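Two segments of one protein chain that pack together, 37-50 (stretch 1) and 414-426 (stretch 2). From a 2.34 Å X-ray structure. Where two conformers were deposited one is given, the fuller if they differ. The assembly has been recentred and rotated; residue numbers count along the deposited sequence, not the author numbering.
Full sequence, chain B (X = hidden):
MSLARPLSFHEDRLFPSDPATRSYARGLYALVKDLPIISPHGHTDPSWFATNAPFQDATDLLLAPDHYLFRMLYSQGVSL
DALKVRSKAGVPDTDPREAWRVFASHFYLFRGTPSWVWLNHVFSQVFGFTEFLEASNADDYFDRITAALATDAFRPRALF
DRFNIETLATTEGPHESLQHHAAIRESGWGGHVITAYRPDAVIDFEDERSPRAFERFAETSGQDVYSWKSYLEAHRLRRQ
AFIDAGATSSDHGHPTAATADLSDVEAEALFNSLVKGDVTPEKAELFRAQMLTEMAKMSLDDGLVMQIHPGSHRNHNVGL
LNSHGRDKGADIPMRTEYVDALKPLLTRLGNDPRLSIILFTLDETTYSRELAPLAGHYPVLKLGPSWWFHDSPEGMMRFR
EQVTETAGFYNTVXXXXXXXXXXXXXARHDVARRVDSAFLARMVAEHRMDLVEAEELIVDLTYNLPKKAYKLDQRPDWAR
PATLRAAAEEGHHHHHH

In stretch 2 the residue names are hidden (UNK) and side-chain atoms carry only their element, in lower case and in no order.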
# COMPACT_ATOMS: atom_id res chain seq x y z
N ILE B 37 29.34 -6.13 12.71
CA ILE B 37 28.33 -6.48 11.71
C ILE B 37 27.96 -7.96 11.80
O ILE B 37 28.83 -8.84 11.74
CB ILE B 37 28.83 -6.10 10.30
CG1 ILE B 37 28.87 -4.58 10.14
CG2 ILE B 37 27.94 -6.72 9.22
CD1 ILE B 37 29.70 -4.10 8.96
N ILE B 38 26.68 -8.23 11.98
CA ILE B 38 26.16 -9.60 11.90
C ILE B 38 25.34 -9.72 10.62
O ILE B 38 24.32 -9.03 10.45
CB ILE B 38 25.32 -9.98 13.12
CG1 ILE B 38 26.18 -9.92 14.38
CG2 ILE B 38 24.72 -11.37 12.96
CD1 ILE B 38 25.38 -9.75 15.63
N SER B 39 25.81 -10.59 9.74
CA SER B 39 25.26 -10.71 8.40
C SER B 39 24.78 -12.15 8.13
O SER B 39 25.47 -12.94 7.48
CB SER B 39 26.31 -10.27 7.38
OG SER B 39 25.79 -10.28 6.07
N PRO B 40 23.56 -12.49 8.62
CA PRO B 40 23.13 -13.88 8.70
C PRO B 40 22.52 -14.46 7.42
O PRO B 40 22.22 -15.65 7.38
CB PRO B 40 22.11 -13.84 9.83
CG PRO B 40 21.55 -12.45 9.81
CD PRO B 40 22.51 -11.56 9.08
N HIS B 41 22.35 -13.63 6.38
CA HIS B 41 21.94 -14.11 5.07
C HIS B 41 22.54 -13.26 3.95
O HIS B 41 22.32 -12.05 3.89
CB HIS B 41 20.41 -14.12 4.94
CG HIS B 41 19.92 -14.69 3.64
ND1 HIS B 41 19.32 -13.91 2.67
CD2 HIS B 41 19.97 -15.94 3.14
CE1 HIS B 41 19.00 -14.67 1.64
NE2 HIS B 41 19.39 -15.91 1.90
N GLY B 42 23.30 -13.91 3.07
CA GLY B 42 23.94 -13.22 1.95
C GLY B 42 24.51 -14.13 0.88
O GLY B 42 24.44 -15.36 0.99
N HIS B 43 25.09 -13.51 -0.15
CA HIS B 43 25.53 -14.24 -1.35
C HIS B 43 26.97 -13.97 -1.77
O HIS B 43 27.29 -13.97 -2.96
CB HIS B 43 24.58 -13.94 -2.52
CG HIS B 43 23.17 -14.37 -2.27
ND1 HIS B 43 22.71 -15.64 -2.55
CD2 HIS B 43 22.11 -13.70 -1.75
CE1 HIS B 43 21.44 -15.73 -2.22
NE2 HIS B 43 21.05 -14.57 -1.73
N THR B 44 27.86 -13.76 -0.80
CA THR B 44 29.29 -13.62 -1.09
C THR B 44 29.89 -14.99 -1.38
O THR B 44 29.35 -16.02 -0.95
CB THR B 44 30.08 -12.91 0.06
OG1 THR B 44 30.05 -13.72 1.24
CG2 THR B 44 29.51 -11.52 0.36
N ASP B 45 30.99 -15.01 -2.12
CA ASP B 45 31.67 -16.25 -2.51
C ASP B 45 32.61 -16.65 -1.38
O ASP B 45 33.50 -15.88 -1.03
CB ASP B 45 32.45 -16.02 -3.81
CG ASP B 45 32.83 -17.31 -4.53
OD1 ASP B 45 33.11 -17.22 -5.74
OD2 ASP B 45 32.86 -18.39 -3.91
N PRO B 46 32.41 -17.85 -0.79
CA PRO B 46 33.29 -18.38 0.26
C PRO B 46 34.73 -18.63 -0.18
O PRO B 46 35.63 -18.67 0.66
CB PRO B 46 32.63 -19.72 0.61
CG PRO B 46 31.83 -20.09 -0.59
CD PRO B 46 31.30 -18.78 -1.08
N SER B 47 34.95 -18.79 -1.48
CA SER B 47 36.29 -19.01 -2.03
C SER B 47 37.18 -17.77 -1.92
O SER B 47 38.40 -17.89 -1.92
CB SER B 47 36.20 -19.44 -3.49
OG SER B 47 35.88 -18.35 -4.33
N TRP B 48 36.56 -16.59 -1.82
CA TRP B 48 37.28 -15.33 -1.62
C TRP B 48 38.10 -15.34 -0.33
O TRP B 48 39.20 -14.80 -0.30
CB TRP B 48 36.32 -14.14 -1.59
CG TRP B 48 35.63 -13.83 -2.89
CD1 TRP B 48 36.01 -14.21 -4.15
CD2 TRP B 48 34.45 -13.03 -3.06
NE1 TRP B 48 35.14 -13.71 -5.09
CE2 TRP B 48 34.17 -12.98 -4.45
CE3 TRP B 48 33.60 -12.35 -2.17
CZ2 TRP B 48 33.07 -12.29 -4.97
CZ3 TRP B 48 32.50 -11.66 -2.69
CH2 TRP B 48 32.25 -11.64 -4.07
N PHE B 49 37.57 -15.97 0.71
CA PHE B 49 38.23 -16.02 2.01
C PHE B 49 39.08 -17.27 2.20
O PHE B 49 39.95 -17.30 3.07
CB PHE B 49 37.21 -15.86 3.14
CG PHE B 49 36.29 -14.69 2.94
CD1 PHE B 49 34.99 -14.88 2.47
CD2 PHE B 49 36.73 -13.40 3.19
CE1 PHE B 49 34.14 -13.80 2.28
CE2 PHE B 49 35.88 -12.31 2.99
CZ PHE B 49 34.59 -12.51 2.54
N ALA B 50 38.82 -18.31 1.41
CA ALA B 50 39.58 -19.54 1.50
C ALA B 50 40.91 -19.41 0.77
O ALA B 50 41.94 -19.88 1.25
CB ALA B 50 38.78 -20.73 0.97
N UNK B 414 15.95 -8.13 12.89
CA UNK B 414 16.98 -7.17 12.55
C UNK B 414 17.21 -7.05 11.05
O UNK B 414 16.26 -7.03 10.27
N UNK B 415 18.47 -6.97 10.65
CA UNK B 415 18.84 -6.66 9.27
C UNK B 415 19.79 -7.70 8.69
O UNK B 415 20.69 -8.18 9.36
c UNK B 415 19.99 -4.88 7.85
c UNK B 415 19.63 -4.11 5.58
c UNK B 415 19.13 -4.45 6.84
c UNK B 415 19.46 -5.25 9.21
c UNK B 415 21.36 -4.93 7.58
c UNK B 415 21.86 -4.59 6.32
c UNK B 415 21.00 -4.17 5.32
N UNK B 416 19.55 -8.06 7.42
CA UNK B 416 20.54 -8.77 6.62
C UNK B 416 20.79 -8.01 5.32
O UNK B 416 19.87 -7.40 4.77
c UNK B 416 20.14 -10.23 6.38
n UNK B 416 19.01 -10.37 4.25
c UNK B 416 18.87 -10.39 5.56
o UNK B 416 17.79 -10.54 6.11
N UNK B 417 22.02 -8.03 4.83
CA UNK B 417 22.39 -7.23 3.67
C UNK B 417 21.98 -7.86 2.34
O UNK B 417 21.68 -7.14 1.38
c UNK B 417 24.76 -8.11 3.91
o UNK B 417 24.81 -9.00 3.04
o UNK B 417 25.40 -8.16 4.98
c UNK B 417 23.88 -6.89 3.68
N UNK B 418 21.99 -9.20 2.30
CA UNK B 418 21.58 -10.01 1.14
C UNK B 418 22.26 -9.59 -0.18
O UNK B 418 21.60 -9.40 -1.21
c UNK B 418 20.04 -10.02 1.00
c UNK B 418 19.53 -11.11 0.07
o UNK B 418 20.08 -12.23 0.08
o UNK B 418 18.58 -10.84 -0.69
N UNK B 419 23.58 -9.46 -0.14
CA UNK B 419 24.31 -8.93 -1.29
C UNK B 419 25.51 -9.80 -1.67
O UNK B 419 26.05 -10.55 -0.85
o UNK B 419 25.35 -6.92 -2.24
c UNK B 419 24.73 -7.44 -1.06
c UNK B 419 25.69 -7.30 0.13
N UNK B 420 25.91 -9.71 -2.94
CA UNK B 420 27.15 -10.31 -3.41
C UNK B 420 28.30 -9.30 -3.29
O UNK B 420 29.46 -9.69 -3.08
c UNK B 420 27.00 -10.83 -4.85
c UNK B 420 28.19 -11.66 -5.34
c UNK B 420 29.43 -14.53 -6.34
c UNK B 420 27.83 -12.63 -6.46
n UNK B 420 29.01 -13.39 -6.89
n UNK B 420 28.78 -15.07 -5.32
n UNK B 420 30.52 -15.13 -6.81
N UNK B 421 27.97 -8.01 -3.41
CA UNK B 421 28.95 -6.93 -3.29
C UNK B 421 29.47 -6.82 -1.86
O UNK B 421 28.78 -6.32 -0.97
c UNK B 421 28.34 -5.61 -3.77
N UNK B 422 30.69 -7.30 -1.66
CA UNK B 422 31.28 -7.41 -0.34
C UNK B 422 31.63 -6.06 0.27
O UNK B 422 31.43 -5.84 1.47
c UNK B 422 33.23 -8.45 0.91
c UNK B 422 34.58 -8.72 3.35
c UNK B 422 35.19 -8.07 2.28
c UNK B 422 32.63 -9.10 1.98
c UNK B 422 32.52 -8.31 -0.40
c UNK B 422 34.52 -7.94 1.07
c UNK B 422 33.29 -9.23 3.20
N UNK B 423 32.12 -5.14 -0.56
CA UNK B 423 32.52 -3.80 -0.13
C UNK B 423 31.36 -2.91 0.31
O UNK B 423 31.57 -1.91 1.01
c UNK B 423 35.42 -2.11 -2.00
c UNK B 423 34.83 -3.14 -1.08
c UNK B 423 33.32 -3.11 -1.22
c UNK B 423 35.41 -4.52 -1.38
N UNK B 424 30.15 -3.27 -0.11
CA UNK B 424 28.95 -2.53 0.25
C UNK B 424 28.35 -3.01 1.57
O UNK B 424 27.40 -2.41 2.07
c UNK B 424 27.90 -2.65 -0.87
o UNK B 424 28.33 -2.00 -2.05
N UNK B 425 28.91 -4.08 2.14
CA UNK B 425 28.39 -4.65 3.40
C UNK B 425 28.37 -3.65 4.57
O UNK B 425 27.30 -3.45 5.16
c UNK B 425 29.04 -6.03 3.77
c UNK B 425 28.52 -7.12 2.83
c UNK B 425 28.77 -6.41 5.22
c UNK B 425 29.11 -8.50 3.11
N UNK B 426 29.52 -3.01 4.91
CA UNK B 426 29.45 -1.95 5.93
C UNK B 426 28.57 -0.75 5.54
O UNK B 426 27.92 -0.18 6.42
c UNK B 426 31.58 -1.93 4.85
c UNK B 426 30.91 -1.51 6.09
c UNK B 426 30.92 -3.21 4.47
O HOH W 1 21.99 -7.50 11.69
O HOH W 2 23.31 -10.45 5.80

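Position 414 has no side-chain atoms. With phi 83° and psi -138°, a CB would jam against the carbonyl O of the residue before. This is Gly414.

Position 415 has one carbon, then a ring of six carbons, with no heteroatom. The ring stays clear of stretch 1. That is Phe415. Its carbonyl does the work: water 1 lies 2.8 Å from Phe415 O and 3.1 Å from Ile38 O and bridges the two carbonyls.

Position 416 has two carbons, the second carrying one oxygen and one nitrogen. Its CB points toward stretch 1 and lies 3.8 Å from Pro40 CD. Its nitrogen sits at the edge of the His41 ring. This is a short amide, Asn416, and that nitrogen is ND2.

Position 417 has two carbons, the second carrying two oxygens. One of its oxygens lies 2.4 Å from Ser39 OG. A short carboxylate is Asp417. Ser39 OG donates to Asp417 OD1 in this very short bond. Water 2 joins the same group, donating to Ser39 OG (2.5 Å) and His41 O (2.7 Å) and accepting from Asp417 N (2.9 Å).

Position 418 repeats that pattern: two carbons and two terminal oxygens. One oxygen is close to two histidine rings, 3.1 Å from His41 CE1 and 3.1 Å from His43 CD2. It is Asp418, and that oxygen is OD1. Its phi and psi, 51° and 49°, are left-handed. Asp418 N donates to His41 O (3.3 Å).

Position 419 has one carbon carrying an oxygen and a second carbon. The CB points away from stretch 1, so the backbone makes the contact. This beta-branched hydroxyl is Thr419. His43 N donates to Thr419 O (3.2 Å).

Position 420 has three carbons, a nitrogen, then a carbon carrying two more nitrogens. One end nitrogen lies 3.0 Å from His43 O, the other 3.5 Å from Asp45 OD1. Trp48 CZ2 lies over one face of the group. That is a guanidinium, so Arg420. Arg420 NH2 donates to His43 O, and Arg420 NH1 forms a salt bridge with Asp45 OD1.

Position 421 has one carbon, pointing away. It makes no contact. It is Ala421.

Position 422 has one carbon and a six-carbon ring. The edge of Phe49 meets its face, with centroids 5.3 Å apart and planes at 70°. Its CB is 4.1 Å from Trp48 CZ3. This is Phe422.

Position 423 has four carbons, forked at the second. Position 424 has one carbon and one oxygen. Neither reaches stretch 1. They are Leu423 and Ser424.

Position 425 has four carbons, forked at the first, with one arm two carbons long. The short arm packs 4.1 Å from Ile37 CG2, and the end of the long arm is 4.1 Å from Thr44 CG2. This is Ile425; the two atoms are CG2 and CD1.

Position 426 has three carbons closing a ring onto the backbone N. Its CB is 4.1 Å from Ile37 CD1. This is Pro426.

The contact has a polar part and an apolar part. From Ile38 to Asp45, hydrogen bonds, a salt bridge and two waters tie the stretches together. Beyond Arg420, stretch 2 turns so that Phe422, Ile425 and Pro426 meet Ile37, Thr44, Trp48 and Phe49. The contact buries 852 Å², both sides summed.

Stretch 2, residues 414-426: GFNDDTRAFLSIP
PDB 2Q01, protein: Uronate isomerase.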